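Local coordinates for protein guanine deaminase (PDB 6OHB) that catalyses the zinc-dependent hydrolytic deamination of guanine to xanthine and ammonia, the first step of guanine degradation, at residues A[219-222]-A[223-226]; A[174-177]-A[178-181]. All coordinates share one frame; numbering follows the deposited sequence.

Interaction 1 (A[219-222]-A[223-226]); sequences MAMA and QRLK
Met221 and Arg224, three residues apart on one helix, run side by side with their ends pointing the same way. The thioether makes the touch: Met221 SD lies 3.8 Å from Arg224 NH1, approaching the guanidinium obliquely, and Met221 CE follows at 3.9 Å from the same NH1. Arg224 reaches this place with CG anti to the backbone N (chi1 174°) and an extended chain as far as NE, whereas the methionine chain bends at chi2 and chi3. The strongest polar partner of the guanidinium is Glu228, one turn further on, which forms a salt bridge with NE; Tyr186 of helix 182-196 adds a cation-pi contact. The backbone bonds are the regular i to i+4 set. Gln223 N binds Met219 O at 3.0 Å, Arg224 N binds Ala220 O at 2.9 Å, and Leu225 N and Lys226 N continue the pattern to Met221 O and Ala222 O. Helix 216-228 is the connecting helix of a beta-alpha-beta crossover between strands 203-208 and 233-238 of the amidohydrolase barrel. Packing contacts differ between the faces of the helix. Leu225 CG lies over its own helix backbone, 3.5 Å from Met221 O. The buried Leu225 and Ala222 side chains both pack on Ile206 of the preceding strand, and Met221 and Leu225 also meet helix 182-196 at Tyr186. From another side of the helix, Met219 and the extended side chain of Gln223 share Tyr265.

Interaction 2 (A[174-177]-A[178-181]); sequences APDY and LLDT
A tight 3-10 turn in the loop between strand 164-169 and helix 182-196 brings Leu178 and Leu179 back to the carbonyls of Pro175 and Asp176. Leu178 N donates to Pro175 O at 3.0 Å; the N-H points fairly straight at the oxygen (162°), but the donor sits above the carbonyl plane, 45° out of it. One residue on, Leu179 N makes a weak bond to Asp176 O at 3.4 Å. The side chain of Leu179 folds back over the start of the turn: CD2 meets Ala174 CB at 3.7 Å, while CD1 comes within 3.2 Å of Ala174 O and CG lies 3.4 Å from Pro175 O. In this barrel family such loops follow the C-terminal ends of the strands, on the active-site side, and Leu178 is buried there beside Arg209, a probable substrate-binding residue. Its side chain also touches Phe107 and Glu110 of helix 98-111. Tyr177 takes the first torsion that places CG between the backbone N and the carbonyl carbon (chi1 55°), which turns the ring back over the chain. Pro175 CB sits over one face of the Tyr177 ring, 3.3 Å above its plane and displaced toward the rim, and Tyr177 CD1 touches Leu178 CB at 3.8 Å. Beyond the turn, Asp180 forms a salt bridge with Lys167 and a hydrogen bond with Gln218, and Thr181 OG1 caps helix 182-196 by accepting a bond from Ser184 N.

In the fold
Interaction 2 comes first along the chain, in the loop that leads into helix 182-196; strand 203-208 follows that helix, and interaction 1 then lies within helix 216-228. The two centres are 19 Å apart and the nearest atoms about 6 Å, without touching, both on the same side of the chain's centre and within the amidohydrolase barrel. Helix 182-196 starts at the end of interaction 2 and lies against interaction 1, and Asp180 reaches the residue just before segment 219-222. The side chain of Leu178 lies about 12 Å from the zinc; interaction 1 sits on a helix of the barrel's outer layer, its Met219 side chain about 8 Å from that of Phe210, a probable substrate-binding residue.

Interaction 1 (A[219-222]-A[223-226])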
ATOM      1  N   MET A 219     -30.151 -22.032  -4.008  1.00 61.20           N
ATOM      2  CA  MET A 219     -29.998 -21.796  -2.576  1.00 62.52           C
ATOM      3  C   MET A 219     -30.498 -22.993  -1.777  1.00 66.87           C
ATOM      4  O   MET A 219     -29.884 -23.383  -0.772  1.00 69.85           O
ATOM      5  CB  MET A 219     -30.733 -20.518  -2.166  1.00 65.88           C
ATOM      6  CG  MET A 219     -30.131 -19.224  -2.726  1.00 70.09           C
ATOM      7  SD  MET A 219     -28.502 -18.753  -2.072  1.00 70.68           S
ATOM      8  CE  MET A 219     -28.855 -18.553  -0.327  1.00 62.92           C
ATOM      9  N   ALA A 220     -31.598 -23.611  -2.226  1.00 66.60           N
ATOM     10  CA  ALA A 220     -32.083 -24.823  -1.567  1.00 67.95           C
ATOM     11  C   ALA A 220     -31.093 -25.973  -1.715  1.00 61.38           C
ATOM     12  O   ALA A 220     -30.894 -26.752  -0.774  1.00 61.84           O
ATOM     13  CB  ALA A 220     -33.451 -25.219  -2.125  1.00 65.29           C
ATOM     14  N   MET A 221     -30.450 -26.091  -2.883  1.00 57.07           N
ATOM     15  CA  MET A 221     -29.440 -27.136  -3.057  1.00 59.98           C
ATOM     16  C   MET A 221     -28.241 -26.916  -2.135  1.00 58.16           C
ATOM     17  O   MET A 221     -27.691 -27.874  -1.577  1.00 65.66           O
ATOM     18  CB  MET A 221     -28.988 -27.205  -4.518  1.00 64.44           C
ATOM     19  CG  MET A 221     -30.046 -27.731  -5.477  1.00 67.50           C
ATOM     20  SD  MET A 221     -30.719 -29.333  -4.988  1.00 64.93           S
ATOM     21  CE  MET A 221     -30.585 -30.262  -6.514  1.00 57.41           C
ATOM     22  N   ALA A 222     -27.821 -25.661  -1.959  1.00 54.71           N
ATOM     23  CA  ALA A 222     -26.727 -25.374  -1.033  1.00 59.38           C
ATOM     24  C   ALA A 222     -27.114 -25.714   0.401  1.00 59.62           C
ATOM     25  O   ALA A 222     -26.310 -26.281   1.155  1.00 50.71           O
ATOM     26  CB  ALA A 222     -26.314 -23.908  -1.138  1.00 50.58           C
ATOM     27  N   GLN A 223     -28.342 -25.359   0.798  1.00 59.31           N
ATOM     28  CA  GLN A 223     -28.852 -25.748   2.109  1.00 56.13           C
ATOM     29  C   GLN A 223     -28.817 -27.261   2.282  1.00 60.86           C
ATOM     30  O   GLN A 223     -28.416 -27.773   3.338  1.00 54.09           O
ATOM     31  CB  GLN A 223     -30.276 -25.223   2.278  1.00 57.99           C
ATOM     32  CG  GLN A 223     -31.005 -25.734   3.510  1.00 63.12           C
ATOM     33  CD  GLN A 223     -32.337 -25.039   3.723  1.00 64.07           C
ATOM     34  OE1 GLN A 223     -33.017 -24.669   2.765  1.00 65.79           O
ATOM     35  NE2 GLN A 223     -32.713 -24.848   4.983  1.00 62.93           N
ATOM     36  N   ARG A 224     -29.230 -27.991   1.245  1.00 60.44           N
ATOM     37  CA  ARG A 224     -29.217 -29.448   1.291  1.00 62.14           C
ATOM     38  C   ARG A 224     -27.803 -29.980   1.487  1.00 61.15           C
ATOM     39  O   ARG A 224     -27.572 -30.878   2.306  1.00 63.66           O
ATOM     40  CB  ARG A 224     -29.837 -29.999   0.009  1.00 63.58           C
ATOM     41  CG  ARG A 224     -29.772 -31.500  -0.152  1.00 66.92           C
ATOM     42  CD  ARG A 224     -30.716 -31.928  -1.262  1.00 70.87           C
ATOM     43  NE  ARG A 224     -30.476 -33.297  -1.703  1.00 75.58           N
ATOM     44  CZ  ARG A 224     -30.781 -33.747  -2.916  1.00 77.89           C
ATOM     45  NH1 ARG A 224     -31.342 -32.933  -3.805  1.00 62.63           N
ATOM     46  NH2 ARG A 224     -30.529 -35.010  -3.240  1.00 74.10           N
ATOM     47  N   LEU A 225     -26.842 -29.438   0.731  1.00 60.85           N
ATOM     48  CA  LEU A 225     -25.453 -29.864   0.874  1.00 54.95           C
ATOM     49  C   LEU A 225     -24.946 -29.620   2.288  1.00 53.34           C
ATOM     50  O   LEU A 225     -24.250 -30.468   2.859  1.00 57.63           O
ATOM     51  CB  LEU A 225     -24.569 -29.142  -0.142  1.00 59.97           C
ATOM     52  CG  LEU A 225     -24.667 -29.658  -1.577  1.00 60.50           C
ATOM     53  CD1 LEU A 225     -24.185 -28.606  -2.556  1.00 52.89           C
ATOM     54  CD2 LEU A 225     -23.890 -30.956  -1.740  1.00 62.01           C
ATOM     55  N   LYS A 226     -25.296 -28.472   2.873  1.00 49.80           N
ATOM     56  CA  LYS A 226     -24.850 -28.190   4.235  1.00 52.15           C
ATOM     57  C   LYS A 226     -25.493 -29.139   5.241  1.00 60.11           C
ATOM     58  O   LYS A 226     -24.854 -29.519   6.230  1.00 55.63           O
ATOM     59  CB  LYS A 226     -25.155 -26.739   4.607  1.00 50.40           C
ATOM     60  CG  LYS A 226     -24.521 -26.281   5.920  1.00 51.56           C
ATOM     61  CD  LYS A 226     -23.036 -26.621   5.957  1.00 55.51           C
ATOM     62  CE  LYS A 226     -22.422 -26.351   7.321  1.00 52.33           C
ATOM     63  NZ  LYS A 226     -23.447 -26.095   8.361  1.00 55.97           N
TER

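Interaction 2 (A[174-177]-A[178-181])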
ATOM      1  N   ALA A 174     -25.585 -13.924 -14.939  1.00 51.69           N
ATOM      2  CA  ALA A 174     -24.193 -13.914 -15.360  1.00 58.69           C
ATOM      3  C   ALA A 174     -24.114 -14.547 -16.739  1.00 62.70           C
ATOM      4  O   ALA A 174     -25.029 -15.278 -17.135  1.00 61.12           O
ATOM      5  CB  ALA A 174     -23.303 -14.674 -14.361  1.00 60.71           C
ATOM      6  N   PRO A 175     -23.056 -14.263 -17.503  1.00 67.18           N
ATOM      7  CA  PRO A 175     -22.942 -14.841 -18.847  1.00 61.72           C
ATOM      8  C   PRO A 175     -23.084 -16.357 -18.822  1.00 67.63           C
ATOM      9  O   PRO A 175     -22.730 -17.021 -17.845  1.00 69.29           O
ATOM     10  CB  PRO A 175     -21.543 -14.412 -19.299  1.00 59.34           C
ATOM     11  CG  PRO A 175     -21.299 -13.144 -18.570  1.00 59.33           C
ATOM     12  CD  PRO A 175     -21.981 -13.290 -17.233  1.00 61.88           C
ATOM     13  N   ASP A 176     -23.615 -16.896 -19.924  1.00 74.06           N
ATOM     14  CA  ASP A 176     -23.950 -18.316 -19.980  1.00 74.82           C
ATOM     15  C   ASP A 176     -22.728 -19.205 -19.794  1.00 74.95           C
ATOM     16  O   ASP A 176     -22.851 -20.326 -19.283  1.00 75.30           O
ATOM     17  CB  ASP A 176     -24.642 -18.637 -21.306  1.00 76.00           C
ATOM     18  CG  ASP A 176     -26.145 -18.425 -21.243  1.00 84.01           C
ATOM     19  OD1 ASP A 176     -26.584 -17.469 -20.567  1.00 80.47           O
ATOM     20  OD2 ASP A 176     -26.884 -19.216 -21.866  1.00 88.38           O
ATOM     21  N   TYR A 177     -21.544 -18.727 -20.182  1.00 71.90           N
ATOM     22  CA  TYR A 177     -20.348 -19.552 -20.057  1.00 72.88           C
ATOM     23  C   TYR A 177     -19.925 -19.771 -18.609  1.00 63.62           C
ATOM     24  O   TYR A 177     -19.025 -20.580 -18.365  1.00 67.99           O
ATOM     25  CB  TYR A 177     -19.194 -18.938 -20.861  1.00 68.50           C
ATOM     26  CG  TYR A 177     -18.850 -17.500 -20.524  1.00 70.55           C
ATOM     27  CD1 TYR A 177     -18.245 -17.167 -19.315  1.00 69.94           C
ATOM     28  CD2 TYR A 177     -19.108 -16.476 -21.429  1.00 63.19           C
ATOM     29  CE1 TYR A 177     -17.925 -15.857 -19.008  1.00 65.53           C
ATOM     30  CE2 TYR A 177     -18.787 -15.164 -21.132  1.00 60.27           C
ATOM     31  CZ  TYR A 177     -18.195 -14.860 -19.921  1.00 66.22           C
ATOM     32  OH  TYR A 177     -17.874 -13.554 -19.619  1.00 61.07           O
ATOM     33  N   LEU A 178     -20.541 -19.075 -17.650  1.00 62.69           N
ATOM     34  CA  LEU A 178     -20.150 -19.159 -16.247  1.00 68.92           C
ATOM     35  C   LEU A 178     -21.314 -19.556 -15.339  1.00 69.78           C
ATOM     36  O   LEU A 178     -21.275 -19.285 -14.135  1.00 68.33           O
ATOM     37  CB  LEU A 178     -19.549 -17.832 -15.784  1.00 66.58           C
ATOM     38  CG  LEU A 178     -18.395 -17.940 -14.788  1.00 71.55           C
ATOM     39  CD1 LEU A 178     -17.098 -18.268 -15.510  1.00 66.73           C
ATOM     40  CD2 LEU A 178     -18.262 -16.663 -13.969  1.00 71.77           C
ATOM     41  N   LEU A 179     -22.354 -20.178 -15.890  1.00 67.44           N
ATOM     42  CA  LEU A 179     -23.536 -20.565 -15.131  1.00 68.07           C
ATOM     43  C   LEU A 179     -23.630 -22.078 -15.011  1.00 63.73           C
ATOM     44  O   LEU A 179     -23.273 -22.809 -15.941  1.00 67.53           O
ATOM     45  CB  LEU A 179     -24.814 -20.033 -15.782  1.00 64.18           C
ATOM     46  CG  LEU A 179     -25.012 -18.521 -15.786  1.00 66.78           C
ATOM     47  CD1 LEU A 179     -26.329 -18.166 -16.466  1.00 65.08           C
ATOM     48  CD2 LEU A 179     -24.964 -17.981 -14.367  1.00 65.73           C
ATOM     49  N   ASP A 180     -24.106 -22.543 -13.859  1.00 64.67           N
ATOM     50  CA  ASP A 180     -24.512 -23.926 -13.692  1.00 66.56           C
ATOM     51  C   ASP A 180     -26.042 -23.988 -13.606  1.00 64.95           C
ATOM     52  O   ASP A 180     -26.741 -23.036 -13.984  1.00 67.11           O
ATOM     53  CB  ASP A 180     -23.804 -24.526 -12.466  1.00 63.50           C
ATOM     54  CG  ASP A 180     -23.983 -23.690 -11.199  1.00 69.93           C
ATOM     55  OD1 ASP A 180     -25.059 -23.086 -11.010  1.00 68.07           O
ATOM     56  OD2 ASP A 180     -23.038 -23.644 -10.380  1.00 72.30           O
ATOM     57  N   THR A 181     -26.558 -25.110 -13.119  1.00 65.98           N
ATOM     58  CA  THR A 181     -27.960 -25.256 -12.764  1.00 68.17           C
ATOM     59  C   THR A 181     -28.023 -25.725 -11.317  1.00 64.57           C
ATOM     60  O   THR A 181     -27.018 -26.157 -10.752  1.00 71.05           O
ATOM     61  CB  THR A 181     -28.683 -26.251 -13.685  1.00 68.67           C
ATOM     62  OG1 THR A 181     -28.207 -27.580 -13.432  1.00 68.11           O
ATOM     63  CG2 THR A 181     -28.435 -25.904 -15.149  1.00 63.46           C
TER